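Local coordinates for core protein VP7 (Bluetongue virus, PDB 1BVP) that forms homotrimers that assemble as 260 capsomers on the VP3 scaffold, building the outer layer of the viral core, at residues A[5-9]-A[107-111]; A[162-166]-A[235-240]; A[292-296]-A[345-349]. The contacts are given in a common frame with arbitrary orientation. Residue numbers count along the deposited sequence, not the author numbering.

Contact 1 of 3, residues A[5-9]-A[107-111]; sequences AARAL and NEIAR
Residues 5-9, on helix 2-15, and residues 107-111, on helix 103-116, are both alpha-helical, closed inside the segments by Leu9 N to Ala5 O (3.0 Å) and Arg111 N to Asn107 O (3.1 Å). The short axes approach to 9.7 Å and cross at 135°, midway between perpendicular and antiparallel, with Ala6 facing Ile109 (CA to CA 6.3 Å). Ala5 points at the partner helix and sets its CB 3.8 Å from Ile109 CD1. Ala6 flanks the same side chain: its backbone N lies 3.8 Å, and its CB 4.1 Å, from Ile109 CG1. Arg7 turns from the interface, its NE and NH1 hydrogen-bonded to the carbonyls of Ile99 and Leu94. Leu9, one turn beyond Ala5, closes the pocket with CD2 3.9 Å from Ile109 CD1; the same methyl is 3.6 Å from Glu108 CD, in van der Waals contact without a hydrogen bond. Ile109 (chi1 m, chi2 m) thus packs against Ala5, Ala6 and Leu9. Helix 304-323 touches Leu9, Glu108 and Ile109, while Arg111 forms salt bridges to Asp318 and Glu266 of a second subunit. This is apolar helix-helix packing within the helical domain of VP7, beside a trimer interface.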
loop_
_atom_site.group_PDB
_atom_site.type_symbol
_atom_site.label_atom_id
_atom_site.label_comp_id
_atom_site.label_asym_id
_atom_site.label_seq_id
_atom_site.Cartn_x
_atom_site.Cartn_y
_atom_site.Cartn_z
ATOM N N ALA A 5 20.262 -17.823 1.663
ATOM C CA ALA A 5 19.741 -16.469 1.521
ATOM C C ALA A 5 19.630 -15.775 2.877
ATOM O O ALA A 5 20.016 -14.597 3.007
ATOM C CB ALA A 5 18.423 -16.482 0.805
ATOM N N ALA A 6 19.138 -16.506 3.881
ATOM C CA ALA A 6 19.010 -15.993 5.254
ATOM C C ALA A 6 20.392 -15.507 5.790
ATOM O O ALA A 6 20.499 -14.432 6.433
ATOM C CB ALA A 6 18.403 -17.062 6.147
ATOM N N ARG A 7 21.461 -16.241 5.448
ATOM C CA ARG A 7 22.810 -15.829 5.847
ATOM C C ARG A 7 23.295 -14.575 5.149
ATOM O O ARG A 7 23.805 -13.648 5.817
ATOM C CB ARG A 7 23.821 -16.944 5.668
ATOM C CG ARG A 7 23.569 -18.043 6.658
ATOM C CD ARG A 7 24.523 -19.183 6.462
ATOM N NE ARG A 7 24.169 -20.279 7.360
ATOM C CZ ARG A 7 23.860 -21.502 6.947
ATOM N NH1 ARG A 7 23.873 -21.779 5.657
ATOM N NH2 ARG A 7 23.499 -22.437 7.815
ATOM N N ALA A 8 23.138 -14.523 3.829
ATOM C CA ALA A 8 23.577 -13.334 3.073
ATOM C C ALA A 8 22.883 -12.082 3.612
ATOM O O ALA A 8 23.520 -11.050 3.883
ATOM C CB ALA A 8 23.291 -13.510 1.641
ATOM N N LEU A 9 21.580 -12.206 3.829
ATOM C CA LEU A 9 20.751 -11.134 4.358
ATOM C C LEU A 9 21.226 -10.680 5.739
ATOM O O LEU A 9 21.305 -9.460 6.024
ATOM C CB LEU A 9 19.339 -11.671 4.469
ATOM C CG LEU A 9 18.128 -10.764 4.349
ATOM C CD1 LEU A 9 18.220 -9.997 3.039
ATOM C CD2 LEU A 9 16.912 -11.666 4.347
ATOM N N ASN A 107 12.693 -15.442 9.084
ATOM C CA ASN A 107 11.271 -15.213 8.876
ATOM C C ASN A 107 10.945 -14.533 7.553
ATOM O O ASN A 107 9.956 -14.841 6.902
ATOM C CB ASN A 107 10.704 -14.442 10.055
ATOM C CG ASN A 107 10.450 -15.337 11.251
ATOM O OD1 ASN A 107 9.356 -15.860 11.426
ATOM N ND2 ASN A 107 11.468 -15.555 12.051
ATOM N N GLU A 108 11.817 -13.640 7.127
ATOM C CA GLU A 108 11.635 -12.981 5.858
ATOM C C GLU A 108 11.771 -13.987 4.687
ATOM O O GLU A 108 10.930 -14.031 3.783
ATOM C CB GLU A 108 12.613 -11.844 5.793
ATOM C CG GLU A 108 12.931 -11.403 4.416
ATOM C CD GLU A 108 13.683 -10.064 4.407
ATOM O OE1 GLU A 108 13.858 -9.483 5.547
ATOM O OE2 GLU A 108 14.051 -9.614 3.258
ATOM N N ILE A 109 12.758 -14.866 4.747
ATOM C CA ILE A 109 12.919 -15.868 3.695
ATOM C C ILE A 109 11.760 -16.867 3.718
ATOM O O ILE A 109 11.315 -17.344 2.675
ATOM C CB ILE A 109 14.247 -16.649 3.826
ATOM C CG1 ILE A 109 15.423 -15.675 3.770
ATOM C CG2 ILE A 109 14.408 -17.601 2.670
ATOM C CD1 ILE A 109 15.472 -14.806 2.514
ATOM N N ALA A 110 11.263 -17.212 4.895
ATOM C CA ALA A 110 10.149 -18.162 4.976
ATOM C C ALA A 110 8.941 -17.562 4.256
ATOM O O ALA A 110 8.153 -18.270 3.607
ATOM C CB ALA A 110 9.807 -18.451 6.414
ATOM N N ARG A 111 8.772 -16.257 4.423
ATOM C CA ARG A 111 7.702 -15.592 3.746
ATOM C C ARG A 111 7.887 -15.666 2.230
ATOM O O ARG A 111 6.972 -16.067 1.509
ATOM C CB ARG A 111 7.618 -14.136 4.138
ATOM C CG ARG A 111 6.343 -13.602 3.600
ATOM C CD ARG A 111 5.177 -14.249 4.368
ATOM N NE ARG A 111 4.416 -13.120 4.839
ATOM C CZ ARG A 111 4.117 -12.854 6.091
ATOM N NH1 ARG A 111 4.469 -13.667 7.059
ATOM N NH2 ARG A 111 3.608 -11.673 6.379
#

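Contact 2 of 3, residues A[162-166]-A[235-240]; sequences SLNAG and NPTQQN
Asn235 lays its amide (chi1 t, chi2 14°) over the backbone of 163-165 as the chain leaves strand 158-163. Its ND2 donates to Asn164 O (3.0 Å) and to Gln239 O of its own loop (2.9 Å), and its CB packs 3.7 Å from Leu163 CB. Residues 235-240 form an irregular loop between strands 231-234 and 241-252, curling so that CA atoms pair as Asn164 with Asn240 (4.8 Å), Ala165 with Gln239 (4.6 Å) and Gly166 with Pro236 (4.6 Å). Leu163 (phi/psi -120/130, both chi m) is still extended; Asn164 (-71/160) and Ala165 (-56/135) continue to Gly166, whose positive phi of 71° suits glycine. Gly166 N donates to Thr237 O (2.9 Å). Ala165 CB rests 3.5 Å from Gln239 N, and two CA-H...O contacts, Asn240 CA to Leu163 O (3.4 Å) and Ala165 CA to Gln239 O (3.5 Å), fill in between. Backbone bonds of Leu163 to Ala241 and Asn235 to Ala167 tie these loops to the two antiparallel sheets of the beta domain. The specific links across this partly buried contact are thus two hydrogen bonds to backbone carbonyls, complemented by the packing of Leu163 and Ala165.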
loop_
_atom_site.group_PDB
_atom_site.type_symbol
_atom_site.label_atom_id
_atom_site.label_comp_id
_atom_site.label_asym_id
_atom_site.label_seq_id
_atom_site.Cartn_x
_atom_site.Cartn_y
_atom_site.Cartn_z
ATOM N N SER A 162 -29.073 -1.382 -21.775
ATOM C CA SER A 162 -30.267 -0.683 -22.296
ATOM C C SER A 162 -31.383 -1.723 -22.302
ATOM O O SER A 162 -31.212 -2.827 -22.840
ATOM C CB SER A 162 -30.073 -0.240 -23.747
ATOM O OG SER A 162 -28.988 0.638 -23.917
ATOM N N LEU A 163 -32.513 -1.397 -21.699
ATOM C CA LEU A 163 -33.650 -2.325 -21.672
ATOM C C LEU A 163 -34.905 -1.718 -22.353
ATOM O O LEU A 163 -35.306 -0.573 -22.035
ATOM C CB LEU A 163 -34.062 -2.641 -20.217
ATOM C CG LEU A 163 -33.298 -3.333 -19.090
ATOM C CD1 LEU A 163 -33.077 -4.778 -19.430
ATOM C CD2 LEU A 163 -32.010 -2.611 -18.818
ATOM N N ASN A 164 -35.520 -2.465 -23.278
ATOM C CA ASN A 164 -36.783 -2.028 -23.910
ATOM C C ASN A 164 -37.874 -2.144 -22.822
ATOM O O ASN A 164 -37.681 -2.850 -21.806
ATOM C CB ASN A 164 -37.171 -2.927 -25.094
ATOM C CG ASN A 164 -36.527 -2.489 -26.404
ATOM O OD1 ASN A 164 -36.346 -1.291 -26.662
ATOM N ND2 ASN A 164 -36.204 -3.456 -27.250
ATOM N N ALA A 165 -38.996 -1.440 -23.001
ATOM C CA ALA A 165 -40.076 -1.516 -22.016
ATOM C C ALA A 165 -40.483 -2.977 -21.849
ATOM O O ALA A 165 -40.551 -3.739 -22.837
ATOM C CB ALA A 165 -41.240 -0.685 -22.443
ATOM N N GLY A 166 -40.642 -3.386 -20.592
ATOM C CA GLY A 166 -41.009 -4.759 -20.276
ATOM C C GLY A 166 -39.971 -5.858 -20.491
ATOM O O GLY A 166 -40.250 -7.013 -20.143
ATOM N N ASN A 235 -36.795 -5.012 -16.669
ATOM C CA ASN A 235 -37.461 -3.707 -16.773
ATOM C C ASN A 235 -38.975 -3.938 -16.826
ATOM O O ASN A 235 -39.518 -4.203 -17.887
ATOM C CB ASN A 235 -37.046 -3.007 -18.059
ATOM C CG ASN A 235 -37.707 -1.659 -18.214
ATOM O OD1 ASN A 235 -38.275 -1.134 -17.251
ATOM N ND2 ASN A 235 -37.645 -1.089 -19.422
ATOM N N PRO A 236 -39.663 -3.921 -15.676
ATOM C CA PRO A 236 -41.115 -4.141 -15.671
ATOM C C PRO A 236 -41.875 -2.876 -16.077
ATOM O O PRO A 236 -43.098 -2.855 -16.163
ATOM C CB PRO A 236 -41.378 -4.478 -14.209
ATOM C CG PRO A 236 -40.456 -3.585 -13.510
ATOM C CD PRO A 236 -39.169 -3.744 -14.302
ATOM N N THR A 237 -41.105 -1.819 -16.262
ATOM C CA THR A 237 -41.562 -0.507 -16.629
ATOM C C THR A 237 -42.062 -0.417 -18.074
ATOM O O THR A 237 -41.719 -1.259 -18.940
ATOM C CB THR A 237 -40.404 0.440 -16.277
ATOM O OG1 THR A 237 -40.690 1.037 -15.015
ATOM C CG2 THR A 237 -40.032 1.450 -17.359
ATOM N N GLN A 238 -42.931 0.571 -18.318
ATOM C CA GLN A 238 -43.511 0.776 -19.649
ATOM C C GLN A 238 -42.755 1.761 -20.536
ATOM O O GLN A 238 -43.265 2.206 -21.550
ATOM C CB GLN A 238 -45.001 1.146 -19.532
ATOM C CG GLN A 238 -45.912 -0.061 -19.205
ATOM C CD GLN A 238 -45.640 -1.290 -20.119
ATOM O OE1 GLN A 238 -46.029 -1.303 -21.289
ATOM N NE2 GLN A 238 -44.963 -2.313 -19.577
ATOM N N GLN A 239 -41.492 1.998 -20.200
ATOM C CA GLN A 239 -40.613 2.917 -20.915
ATOM C C GLN A 239 -39.234 2.298 -21.007
ATOM O O GLN A 239 -38.934 1.349 -20.277
ATOM C CB GLN A 239 -40.452 4.195 -20.114
ATOM C CG GLN A 239 -41.588 5.161 -20.157
ATOM C CD GLN A 239 -41.129 6.502 -19.641
ATOM O OE1 GLN A 239 -40.191 7.097 -20.186
ATOM N NE2 GLN A 239 -41.728 6.957 -18.558
ATOM N N ASN A 240 -38.375 2.860 -21.855
ATOM C CA ASN A 240 -37.004 2.357 -21.952
ATOM C C ASN A 240 -36.280 2.664 -20.633
ATOM O O ASN A 240 -36.573 3.671 -19.947
ATOM C CB ASN A 240 -36.214 3.032 -23.063
ATOM C CG ASN A 240 -36.935 3.045 -24.351
ATOM O OD1 ASN A 240 -37.540 4.047 -24.694
ATOM N ND2 ASN A 240 -36.896 1.945 -25.077
#

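Contact 3 of 3, residues A[292-296]-A[345-349]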
loop_
_atom_site.group_PDB
_atom_site.type_symbol
_atom_site.label_atom_id
_atom_site.label_comp_id
_atom_site.label_asym_id
_atom_site.label_seq_id
_atom_site.Cartn_x
_atom_site.Cartn_y
_atom_site.Cartn_z
ATOM N N PRO A 292 13.100 -5.901 -15.294
ATOM C CA PRO A 292 13.591 -4.774 -16.086
ATOM C C PRO A 292 14.809 -4.201 -15.349
ATOM O O PRO A 292 14.863 -4.185 -14.117
ATOM C CB PRO A 292 12.403 -3.802 -16.091
ATOM C CG PRO A 292 11.492 -4.299 -14.985
ATOM C CD PRO A 292 11.650 -5.779 -15.050
ATOM N N ASN A 293 15.783 -3.726 -16.108
ATOM C CA ASN A 293 17.000 -3.217 -15.522
ATOM C C ASN A 293 17.003 -1.792 -14.992
ATOM O O ASN A 293 17.925 -1.414 -14.276
ATOM C CB ASN A 293 18.175 -3.490 -16.454
ATOM C CG ASN A 293 18.146 -2.635 -17.698
ATOM O OD1 ASN A 293 17.362 -1.680 -17.805
ATOM N ND2 ASN A 293 19.005 -2.957 -18.648
ATOM N N MET A 294 16.053 -0.949 -15.385
ATOM C CA MET A 294 16.054 0.402 -14.802
ATOM C C MET A 294 14.736 1.059 -14.479
ATOM O O MET A 294 14.699 2.125 -13.879
ATOM C CB MET A 294 17.048 1.372 -15.457
ATOM C CG MET A 294 17.030 1.511 -16.948
ATOM S SD MET A 294 18.288 2.725 -17.354
ATOM C CE MET A 294 19.579 1.715 -17.962
ATOM N N LEU A 295 13.642 0.383 -14.792
ATOM C CA LEU A 295 12.320 0.909 -14.465
ATOM C C LEU A 295 11.561 -0.238 -13.840
ATOM O O LEU A 295 11.722 -1.389 -14.253
ATOM C CB LEU A 295 11.579 1.409 -15.713
ATOM C CG LEU A 295 12.157 2.668 -16.365
ATOM C CD1 LEU A 295 11.609 2.837 -17.741
ATOM C CD2 LEU A 295 11.882 3.878 -15.517
ATOM N N PRO A 296 10.794 0.049 -12.774
ATOM C CA PRO A 296 10.004 -0.981 -12.090
ATOM C C PRO A 296 9.128 -1.695 -13.110
ATOM O O PRO A 296 8.638 -1.079 -14.081
ATOM C CB PRO A 296 9.103 -0.173 -11.149
ATOM C CG PRO A 296 9.801 1.161 -10.978
ATOM C CD PRO A 296 10.542 1.406 -12.254
ATOM N N ARG A 345 17.499 11.915 -13.656
ATOM C CA ARG A 345 16.532 11.619 -14.710
ATOM C C ARG A 345 17.195 11.265 -16.038
ATOM O O ARG A 345 16.772 10.327 -16.721
ATOM C CB ARG A 345 15.567 12.789 -14.897
ATOM C CG ARG A 345 14.889 12.819 -16.258
ATOM C CD ARG A 345 13.376 12.850 -16.139
ATOM N NE ARG A 345 12.701 12.650 -17.431
ATOM C CZ ARG A 345 12.906 11.618 -18.271
ATOM N NH1 ARG A 345 13.793 10.638 -18.008
ATOM N NH2 ARG A 345 12.159 11.526 -19.373
ATOM N N ALA A 346 18.258 11.984 -16.381
ATOM C CA ALA A 346 18.964 11.745 -17.634
ATOM C C ALA A 346 19.646 10.395 -17.721
ATOM O O ALA A 346 19.966 9.918 -18.812
ATOM C CB ALA A 346 19.980 12.819 -17.839
ATOM N N ALA A 347 19.916 9.796 -16.568
ATOM C CA ALA A 347 20.614 8.524 -16.521
ATOM C C ALA A 347 19.756 7.349 -16.885
ATOM O O ALA A 347 20.290 6.267 -17.163
ATOM C CB ALA A 347 21.209 8.323 -15.174
ATOM N N TYR A 348 18.438 7.560 -16.920
ATOM C CA TYR A 348 17.498 6.488 -17.235
ATOM C C TYR A 348 17.221 6.356 -18.723
ATOM O O TYR A 348 16.094 6.065 -19.155
ATOM C CB TYR A 348 16.216 6.688 -16.445
ATOM C CG TYR A 348 16.396 6.393 -14.985
ATOM C CD1 TYR A 348 17.018 7.323 -14.132
ATOM C CD2 TYR A 348 15.962 5.173 -14.447
ATOM C CE1 TYR A 348 17.201 7.049 -12.771
ATOM C CE2 TYR A 348 16.139 4.876 -13.100
ATOM C CZ TYR A 348 16.757 5.822 -12.270
ATOM O OH TYR A 348 16.894 5.550 -10.943
ATOM N N VAL A 349 18.315 6.459 -19.480
ATOM C CA VAL A 349 18.320 6.396 -20.932
ATOM C C VAL A 349 17.566 7.635 -21.462
ATOM O O VAL A 349 18.097 8.229 -22.419
ATOM C CB VAL A 349 17.774 5.012 -21.446
ATOM C CG1 VAL A 349 17.308 5.090 -22.911
ATOM C CG2 VAL A 349 18.869 3.945 -21.283
ATOM O OXT VAL A 349 16.547 8.085 -20.862
#
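Met294 is the main bump of this surface contact. Its CB points at the C-terminal segment, and with chi1 p and chi2 t the side chain runs past the Tyr348 ring as far as Val349. CB lies 4.1 Å from Tyr348 CD2; SD stands 5.3 Å from the ring centroid, 47° off the ring normal, an oblique Met-aromatic contact. SD is also 4.1 Å from Ala347 O, and CE meets Val349 CG2 at 4.1 Å, although Val349 is poorly ordered. The hollow is therefore a shallow notch lined by the ring, the Ala347 carbonyl and the valine methyl. In return, Tyr348 (chi1 m) presents its ring to the opposing loop: CE2 approaches Met294 O at 3.2 Å, the carbonyl lying at the ring edge near its plane. Leu295 adds a looser touch, CD2 to Tyr348 CD2 at 4.4 Å. No hydrogen bond joins the two segments; the tyrosine OH is instead bonded to Tyr271 O. The contact sets the chain terminus, after helix 341-346, beside the loop preceding helix 304-323. Helix 276-286 borders both pieces, its His279 and Arg282 touching Met294 and Tyr348, while Met182 and Ile251 of a third subunit pack on Tyr348 and Leu295.

How the contacts relate
Along the chain the contacts come in series, each closing before the next opens: 5-9 with 107-111, then 162-166 with 235-240, then 292-296 with 345-349. In space that order folds back. Contacts 1 and 3 belong to the helical domain, built from both ends of the chain, with centres 28 Å apart and nearest atoms about 18 Å apart. Helix 304-323 packs on contact 1 and follows the loop of contact 3. Contact 2 lies in the inserted beta domain, its centre 61 Å from contact 1 and 55 Å from contact 3. Neighbouring subunits flank contacts 1 and 3, whereas no other chain of the trimer touches contact 2.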